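Local coordinates for protein D-glycerate 3-kinase (Cryptococcus neoformans var. grubii serotype A, PDB 6CKG) that probably phosphorylates D-glycerate at its 3-hydroxyl, as a small-molecule kinase of the P-loop type, at residues Met183-Pro188 against Tyr238-Trp242. Numbering follows the deposited sequence.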
loop_
_atom_site.group_PDB
_atom_site.type_symbol
_atom_site.label_atom_id
_atom_site.label_comp_id
_atom_site.label_asym_id
_atom_site.label_seq_id
_atom_site.Cartn_x
_atom_site.Cartn_y
_atom_site.Cartn_z
ATOM N N MET A 183 2.393 -1.267 1.800
ATOM C CA MET A 183 3.302 -0.423 2.558
ATOM C C MET A 183 2.940 1.053 2.457
ATOM O O MET A 183 3.787 1.908 2.732
ATOM C CB MET A 183 4.756 -0.646 2.099
ATOM C CG MET A 183 4.974 -0.474 0.582
ATOM S SD MET A 183 6.708 -0.346 0.008
ATOM C CE MET A 183 7.006 1.402 0.276
ATOM N N ASN A 184 1.714 1.384 2.044
ATOM C CA ASN A 184 1.373 2.790 1.894
ATOM C C ASN A 184 1.479 3.491 3.245
ATOM O O ASN A 184 1.006 2.982 4.265
ATOM C CB ASN A 184 -0.037 2.951 1.290
ATOM C CG ASN A 184 -0.011 2.951 -0.227
ATOM O OD1 ASN A 184 0.920 2.414 -0.836
ATOM N ND2 ASN A 184 -1.025 3.559 -0.850
ATOM N N GLY A 185 2.131 4.646 3.262
ATOM C CA GLY A 185 2.296 5.378 4.501
ATOM C C GLY A 185 3.447 4.908 5.387
ATOM O O GLY A 185 3.777 5.597 6.361
ATOM N N PHE A 186 4.091 3.787 5.073
ATOM C CA PHE A 186 5.237 3.345 5.874
ATOM C C PHE A 186 6.281 4.452 5.947
ATOM O O PHE A 186 6.579 5.106 4.942
ATOM C CB PHE A 186 5.863 2.082 5.282
ATOM C CG PHE A 186 5.119 0.824 5.618
ATOM C CD1 PHE A 186 3.836 0.879 6.125
ATOM C CD2 PHE A 186 5.712 -0.414 5.437
ATOM C CE1 PHE A 186 3.137 -0.288 6.436
ATOM C CE2 PHE A 186 5.033 -1.587 5.742
ATOM C CZ PHE A 186 3.746 -1.523 6.256
ATOM N N GLY A 187 6.807 4.686 7.154
ATOM C CA GLY A 187 7.757 5.753 7.385
ATOM C C GLY A 187 9.194 5.272 7.575
ATOM O O GLY A 187 9.456 4.259 8.236
ATOM N N PRO A 188 10.152 5.994 6.991
ATOM C CA PRO A 188 11.565 5.655 7.194
ATOM C C PRO A 188 12.001 5.989 8.614
ATOM O O PRO A 188 11.336 6.727 9.342
ATOM C CB PRO A 188 12.285 6.539 6.181
ATOM C CG PRO A 188 11.389 7.774 6.126
ATOM C CD PRO A 188 9.989 7.214 6.178
ATOM N N TYR A 238 9.699 8.097 -0.739
ATOM C CA TYR A 238 8.241 8.049 -0.883
ATOM C C TYR A 238 7.523 9.173 -0.145
ATOM O O TYR A 238 6.299 9.292 -0.272
ATOM C CB TYR A 238 7.677 6.710 -0.378
ATOM C CG TYR A 238 8.039 5.508 -1.227
ATOM C CD1 TYR A 238 9.367 5.104 -1.362
ATOM C CD2 TYR A 238 7.054 4.759 -1.863
ATOM C CE1 TYR A 238 9.710 4.005 -2.139
ATOM C CE2 TYR A 238 7.380 3.649 -2.639
ATOM C CZ TYR A 238 8.717 3.279 -2.772
ATOM O OH TYR A 238 9.071 2.178 -3.522
ATOM N N GLU A 239 8.242 9.998 0.611
ATOM C CA GLU A 239 7.573 10.949 1.491
ATOM C C GLU A 239 6.820 12.027 0.708
ATOM O O GLU A 239 5.758 12.476 1.151
ATOM C CB GLU A 239 8.591 11.548 2.471
ATOM C CG GLU A 239 8.856 10.586 3.651
ATOM C CD GLU A 239 9.988 11.022 4.581
ATOM O OE1 GLU A 239 11.122 11.241 4.099
ATOM O OE2 GLU A 239 9.738 11.126 5.802
ATOM N N VAL A 240 7.329 12.441 -0.454
ATOM C CA VAL A 240 6.578 13.381 -1.296
ATOM C C VAL A 240 5.239 12.775 -1.716
ATOM O O VAL A 240 4.203 13.458 -1.748
ATOM C CB VAL A 240 7.428 13.782 -2.519
ATOM C CG1 VAL A 240 6.580 14.490 -3.565
ATOM C CG2 VAL A 240 8.587 14.668 -2.083
ATOM N N LEU A 241 5.241 11.478 -2.026
ATOM C CA LEU A 241 4.025 10.761 -2.397
ATOM C C LEU A 241 3.065 10.655 -1.219
ATOM O O LEU A 241 1.855 10.896 -1.360
ATOM C CB LEU A 241 4.398 9.366 -2.892
ATOM C CG LEU A 241 3.871 8.712 -4.156
ATOM C CD1 LEU A 241 3.677 7.213 -3.892
ATOM C CD2 LEU A 241 2.594 9.371 -4.686
ATOM N N TRP A 242 3.578 10.253 -0.053
ATOM C CA TRP A 242 2.721 10.148 1.130
ATOM C C TRP A 242 2.048 11.472 1.450
ATOM O O TRP A 242 0.886 11.504 1.897
ATOM C CB TRP A 242 3.523 9.689 2.344
ATOM C CG TRP A 242 4.177 8.324 2.296
ATOM C CD1 TRP A 242 5.176 7.888 3.146
ATOM C CD2 TRP A 242 3.892 7.210 1.420
ATOM N NE1 TRP A 242 5.528 6.594 2.847
ATOM C CE2 TRP A 242 4.777 6.155 1.789
ATOM C CE3 TRP A 242 2.997 6.997 0.362
ATOM C CZ2 TRP A 242 4.770 4.918 1.159
ATOM C CZ3 TRP A 242 3.009 5.764 -0.279
ATOM C CH2 TRP A 242 3.898 4.743 0.116
#
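The indole of Trp242 lies flat against the type II beta turn Met183-Phe186, in the loop that follows strand 176-180 of the parallel core of this P-loop kinase fold. The backbone N of Gly185 sits over the centre of the indole face, 3.4 Å from Trp242 CE2, and Gly185 CA lies over the five-membered ring in a CH-pi contact only 10° off its normal. At the ring's edge, Trp242 NE1 donates to Phe186 O at 2.8 Å; the bond is bent, 143° at the hydrogen, and the donor is tilted out of the carbonyl plane. The same side chain thus packs its face on the turn and bonds to the turn's last residue. Asn184 adds CA, 3.7 Å from Trp242 CH2, while its OD1, buried here without a polar partner, stands beside the six-membered ring with the amide turned obliquely to it; ND2 makes a weak bond to Phe179 O.

Next to the indole, Met183 CE rests over one face of the Tyr238 ring, 3.7 Å from Tyr238 CE2, and the sulfur approaches obliquely in a Met-aromatic contact. The bend at chi3 (-84°) carries the methyl to that face. The Tyr238 hydroxyl is engaged by His116 ND1 and Gly114 N, fixing the far end of the ring. At the periphery the Glu239 carboxylate meets the proline ring, OE2 lying 3.8 Å from Pro188 CG.

Each partner is also braced from within. Phe186 N bonds to Met183 O, closing the turn, and the positive phi of Gly185 suits glycine. Met183 CA lies over the centre of the Phe186 ring, and on the indole face opposite Gly185 N, Tyr238 O sits 3.4 Å above the plane of Trp242 while accepting the backbone N-H of Trp242.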